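Local coordinates for hypothetical protein TTHA1785 (Thermus thermophilus, PDB 2EPG), which probably joins RNA ends as a manganese-dependent, GTP-using RNA ligase of the RtcB family, sealing 2',3'-cyclic phosphate or 3'-phosphate ends to 5'-hydroxyl ends, at residues 206-210 with 306-311; 248-253 with 300-304. All blocks are in the same frame, centred on the assembly; numbering follows the deposited sequence.

Interaction 1. Residues 206-210 with 306-311; sequences QIGTL and ANRQLI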
loop_
_atom_site.group_PDB
_atom_site.type_symbol
_atom_site.label_atom_id
_atom_site.label_comp_id
_atom_site.label_asym_id
_atom_site.label_seq_id
_atom_site.Cartn_x
_atom_site.Cartn_y
_atom_site.Cartn_z
ATOM N N GLN A 206 -10.665 1.991 -16.775
ATOM C CA GLN A 206 -10.116 2.916 -15.788
ATOM C C GLN A 206 -8.595 2.841 -15.695
ATOM O O GLN A 206 -7.975 3.648 -15.000
ATOM C CB GLN A 206 -10.730 2.647 -14.411
ATOM C CG GLN A 206 -12.264 2.734 -14.372
ATOM C CD GLN A 206 -12.853 2.423 -12.995
ATOM O OE1 GLN A 206 -12.562 1.381 -12.388
ATOM N NE2 GLN A 206 -13.693 3.324 -12.500
ATOM N N ILE A 207 -7.986 1.886 -16.397
ATOM C CA ILE A 207 -6.535 1.750 -16.336
ATOM C C ILE A 207 -5.885 3.054 -16.751
ATOM O O ILE A 207 -6.284 3.678 -17.735
ATOM C CB ILE A 207 -6.017 0.568 -17.217
ATOM C CG1 ILE A 207 -4.549 0.272 -16.899
ATOM C CG2 ILE A 207 -6.155 0.885 -18.681
ATOM C CD1 ILE A 207 -4.048 -0.996 -17.559
ATOM N N GLY A 208 -4.909 3.493 -15.965
ATOM C CA GLY A 208 -4.217 4.732 -16.275
ATOM C C GLY A 208 -4.866 5.956 -15.676
ATOM O O GLY A 208 -4.582 7.076 -16.099
ATOM N N THR A 209 -5.726 5.763 -14.681
ATOM C CA THR A 209 -6.406 6.899 -14.036
ATOM C C THR A 209 -6.243 6.800 -12.534
ATOM O O THR A 209 -6.108 5.707 -11.993
ATOM C CB THR A 209 -7.912 6.926 -14.354
ATOM O OG1 THR A 209 -8.536 5.751 -13.812
ATOM C CG2 THR A 209 -8.137 6.960 -15.859
ATOM N N LEU A 210 -6.261 7.948 -11.869
ATOM C CA LEU A 210 -6.089 8.017 -10.427
ATOM C C LEU A 210 -7.317 7.594 -9.636
ATOM O O LEU A 210 -7.201 6.911 -8.621
ATOM C CB LEU A 210 -5.683 9.449 -10.041
ATOM C CG LEU A 210 -4.269 9.831 -10.495
ATOM C CD1 LEU A 210 -4.036 11.345 -10.428
ATOM C CD2 LEU A 210 -3.282 9.090 -9.607
ATOM N N ALA A 306 -0.278 -2.307 -12.624
ATOM C CA ALA A 306 -0.220 -1.811 -14.004
ATOM C C ALA A 306 -0.714 -0.393 -14.103
ATOM O O ALA A 306 -0.189 0.415 -14.870
ATOM C CB ALA A 306 -1.044 -2.708 -14.918
ATOM N N ASN A 307 -1.743 -0.092 -13.331
ATOM C CA ASN A 307 -2.310 1.243 -13.323
ATOM C C ASN A 307 -1.264 2.278 -12.888
ATOM O O ASN A 307 -1.159 3.359 -13.482
ATOM C CB ASN A 307 -3.516 1.291 -12.377
ATOM C CG ASN A 307 -4.233 2.618 -12.437
ATOM O OD1 ASN A 307 -4.459 3.150 -13.520
ATOM N ND2 ASN A 307 -4.605 3.158 -11.282
ATOM N N ARG A 308 -0.505 1.962 -11.838
ATOM C CA ARG A 308 0.510 2.892 -11.366
ATOM C C ARG A 308 1.645 2.965 -12.391
ATOM O O ARG A 308 2.216 4.031 -12.623
ATOM C CB ARG A 308 1.033 2.466 -9.986
ATOM C CG ARG A 308 -0.004 2.650 -8.864
ATOM C CD ARG A 308 0.619 2.630 -7.461
ATOM N NE ARG A 308 1.103 1.314 -7.038
ATOM C CZ ARG A 308 0.380 0.415 -6.377
ATOM N NH1 ARG A 308 0.922 -0.741 -6.039
ATOM N NH2 ARG A 308 -0.885 0.662 -6.054
ATOM N N GLN A 309 1.967 1.833 -13.008
ATOM C CA GLN A 309 3.012 1.814 -14.008
ATOM C C GLN A 309 2.617 2.735 -15.166
ATOM O O GLN A 309 3.444 3.516 -15.641
ATOM C CB GLN A 309 3.236 0.387 -14.529
ATOM C CG GLN A 309 4.261 0.290 -15.663
ATOM C CD GLN A 309 5.680 0.714 -15.236
ATOM O OE1 GLN A 309 6.167 0.319 -14.175
ATOM N NE2 GLN A 309 6.342 1.498 -16.073
ATOM N N LEU A 310 1.352 2.669 -15.592
ATOM C CA LEU A 310 0.881 3.496 -16.708
ATOM C C LEU A 310 0.944 4.962 -16.346
ATOM O O LEU A 310 1.380 5.789 -17.135
ATOM C CB LEU A 310 -0.573 3.155 -17.097
ATOM C CG LEU A 310 -0.897 2.916 -18.586
ATOM C CD1 LEU A 310 -2.405 3.089 -18.834
ATOM C CD2 LEU A 310 -0.102 3.861 -19.478
ATOM N N ILE A 311 0.492 5.291 -15.145
ATOM C CA ILE A 311 0.516 6.676 -14.704
ATOM C C ILE A 311 1.950 7.197 -14.690
ATOM O O ILE A 311 2.212 8.326 -15.097
ATOM C CB ILE A 311 -0.125 6.815 -13.306
ATOM C CG1 ILE A 311 -1.622 6.475 -13.399
ATOM C CG2 ILE A 311 0.046 8.252 -12.778
ATOM C CD1 ILE A 311 -2.338 6.377 -12.065
#
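Asn-307, on the long helix 288-321, reads the backbone of a type II beta turn that runs from Gln-206 to Thr-209 in the loop leading to strand 216-225. The polar part of the contact is carried by its carboxamide. Asn-307 OD1 accepts from Gly-208 N in a bent bond that meets the oxygen almost head-on; its modelled length, 2.5 Å, is short and to be taken with caution. The same Asn-307 OD1 takes a second, weak bond from Thr-209 N at 3.1 Å. Asn-307 ND2 gives a straighter bond to Thr-209 O (3.0 Å, N-H...O 159°), with that oxygen practically in the amide plane. With CG anti to the backbone N (chi1 -174°), the amide reaches out from the helix to the peptide groups of the turn, which use both of its ends and limit its rotation. Replacing Asn-307 with an alanine removes the carboxamide, which would probably leave the N-H groups of Gly-208 and Thr-209 and the Thr-209 carbonyl without this partner in a buried place and free the turn to shift. Within the turn, Thr-209 OG1 donates to Gln-206 O in a very short bond of doubtful exact length.

Apolar contacts complete the fit. Gly-208 comes within 5.0 Å of Asn-307, CA to CA, and its CA lies 3.5 Å from Leu-310 CD1. A side chain there would collide with that methyl, and the backbone angles of Gly-208 (phi 89°) also disfavour one. Ile-207 crosses Leu-310 at about a right angle, CG1 against CD1. On the other flank Ile-311 lies beside Leu-217 and touches strand 240-247, which places this side of the contact next to the predicted GMP site. Beyond the turn, Leu-210 CD2 meets Ile-311 CD1 at 3.8 Å, a methyl-to-methyl contact between obliquely crossing side chains.

Interaction 2. Residues 248-253 with 300-304; sequences GSRGLG and AANFA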
loop_
_atom_site.group_PDB
_atom_site.type_symbol
_atom_site.label_atom_id
_atom_site.label_comp_id
_atom_site.label_asym_id
_atom_site.label_seq_id
_atom_site.Cartn_x
_atom_site.Cartn_y
_atom_site.Cartn_z
ATOM N N GLY A 248 -5.110 2.722 -6.710
ATOM C CA GLY A 248 -5.213 1.274 -6.662
ATOM C C GLY A 248 -5.822 0.544 -7.843
ATOM O O GLY A 248 -5.540 0.869 -9.001
ATOM N N SER A 249 -6.641 -0.467 -7.547
ATOM C CA SER A 249 -7.273 -1.274 -8.590
ATOM C C SER A 249 -8.576 -0.653 -9.098
ATOM O O SER A 249 -9.295 -1.251 -9.903
ATOM C CB SER A 249 -7.509 -2.709 -8.095
ATOM O OG SER A 249 -8.180 -2.737 -6.845
ATOM N N ARG A 250 -8.861 0.555 -8.630
ATOM C CA ARG A 250 -10.042 1.285 -9.054
ATOM C C ARG A 250 -11.354 0.510 -8.838
ATOM O O ARG A 250 -11.570 -0.068 -7.775
ATOM C CB ARG A 250 -9.849 1.676 -10.513
ATOM C CG ARG A 250 -8.538 2.418 -10.734
ATOM C CD ARG A 250 -8.590 3.894 -10.295
ATOM N NE ARG A 250 -9.211 4.739 -11.319
ATOM C CZ ARG A 250 -10.483 5.133 -11.308
ATOM N NH1 ARG A 250 -10.953 5.885 -12.299
ATOM N NH2 ARG A 250 -11.278 4.808 -10.291
ATOM N N GLY A 251 -12.241 0.497 -9.823
ATOM C CA GLY A 251 -13.493 -0.216 -9.613
ATOM C C GLY A 251 -13.400 -1.734 -9.610
ATOM O O GLY A 251 -14.230 -2.423 -9.009
ATOM N N LEU A 252 -12.381 -2.255 -10.287
ATOM C CA LEU A 252 -12.178 -3.686 -10.397
ATOM C C LEU A 252 -11.921 -4.353 -9.039
ATOM O O LEU A 252 -12.564 -5.357 -8.691
ATOM C CB LEU A 252 -11.030 -3.925 -11.372
ATOM C CG LEU A 252 -10.814 -5.275 -12.037
ATOM C CD1 LEU A 252 -10.049 -5.061 -13.330
ATOM C CD2 LEU A 252 -10.071 -6.193 -11.100
ATOM N N GLY A 253 -11.006 -3.785 -8.258
ATOM C CA GLY A 253 -10.700 -4.363 -6.962
ATOM C C GLY A 253 -11.849 -4.252 -5.983
ATOM O O GLY A 253 -12.119 -5.167 -5.202
ATOM N N ALA A 300 -6.657 -8.456 -9.333
ATOM C CA ALA A 300 -6.951 -7.070 -9.040
ATOM C C ALA A 300 -5.640 -6.351 -8.666
ATOM O O ALA A 300 -5.387 -5.229 -9.101
ATOM C CB ALA A 300 -7.947 -6.988 -7.894
ATOM N N ALA A 301 -4.806 -7.004 -7.859
ATOM C CA ALA A 301 -3.545 -6.388 -7.460
ATOM C C ALA A 301 -2.662 -6.105 -8.682
ATOM O O ALA A 301 -2.048 -5.051 -8.773
ATOM C CB ALA A 301 -2.808 -7.295 -6.458
ATOM N N ASN A 302 -2.598 -7.049 -9.613
ATOM C CA ASN A 302 -1.779 -6.879 -10.809
ATOM C C ASN A 302 -2.294 -5.724 -11.643
ATOM O O ASN A 302 -1.521 -5.027 -12.302
ATOM C CB ASN A 302 -1.765 -8.176 -11.642
ATOM C CG ASN A 302 -1.020 -9.300 -10.946
ATOM O OD1 ASN A 302 -1.128 -10.485 -11.319
ATOM N ND2 ASN A 302 -0.240 -8.937 -9.936
ATOM N N PHE A 303 -3.607 -5.524 -11.608
ATOM C CA PHE A 303 -4.219 -4.438 -12.343
ATOM C C PHE A 303 -3.780 -3.128 -11.699
ATOM O O PHE A 303 -3.413 -2.166 -12.387
ATOM C CB PHE A 303 -5.749 -4.556 -12.302
ATOM C CG PHE A 303 -6.457 -3.443 -13.029
ATOM C CD1 PHE A 303 -6.378 -3.337 -14.411
ATOM C CD2 PHE A 303 -7.186 -2.492 -12.330
ATOM C CE1 PHE A 303 -7.021 -2.301 -15.086
ATOM C CE2 PHE A 303 -7.827 -1.453 -12.994
ATOM C CZ PHE A 303 -7.744 -1.359 -14.376
ATOM N N ALA A 304 -3.802 -3.094 -10.372
ATOM C CA ALA A 304 -3.383 -1.883 -9.657
ATOM C C ALA A 304 -1.903 -1.612 -9.942
ATOM O O ALA A 304 -1.500 -0.468 -10.135
ATOM C CB ALA A 304 -3.627 -2.036 -8.133
#
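Phe-303 reaches from helix 288-321 to the start of helix 250-265, where Leu-252 covers one face of its ring. Leu-252 CD1 stands 4.0 Å from the centroid of the Phe-303 ring and only 13° off the normal, a CH-pi contact over the centre. An extended first torsion (chi1 179°) swings the Phe-303 ring outward from its helix and across residues 249-252. There the edge at Phe-303 CE2 meets Ser-249 O at 3.4 Å.

Packing is tight, and the backbones come close, where side chains are small. Ala-304 CB presses on the peptide between Gly-248 and Ser-249, 3.4 Å from Ser-249 N, and the two backbones approach to 4.1 Å between the CA atoms of Ser-249 and Ala-304. One turn earlier on helix 288-321, Ala-300 CB meets Gly-253 CA at 3.9 Å, while the other methyl of Leu-252, CD2, rests on Ala-300. The looser side is at partly exposed Arg-250: its CB just reaches Phe-303 CE2, at 4.5 Å, and its side chain leads away, with its NE hydrogen-bonded to Thr-209 OG1.

Ser-249 ties this close helix packing to the predicted manganese site, since its N binds Asp-106 OD2 and its OG binds Ile-107 O. The segment 248-253 thus carries the chain from strand 240-247 into helix 250-265, against helix 288-321, with Leu-160 of helix 153-162 touching both Leu-252 and Phe-303.

In the fold
Both interactions are buried and share helix 288-321, which offers consecutive turns to two different partners, a beta turn in interaction 1 and the start of a helix in interaction 2. Their chemistry differs accordingly. The irregular loop 206-210 is held by side-chain-to-backbone hydrogen bonds along with its apolar contacts, whereas 248-253 meets 300-304 through small residues, a leucine and an aromatic ring. Segments 206-210 and 248-253 are also joined directly: Gln-206 OE1 lies 2.7 Å from Gly-251 N, a probable hydrogen bond. Interaction 2 is nested within the chain loop that interaction 1 closes, and both lie near the predicted manganese ligand His-215.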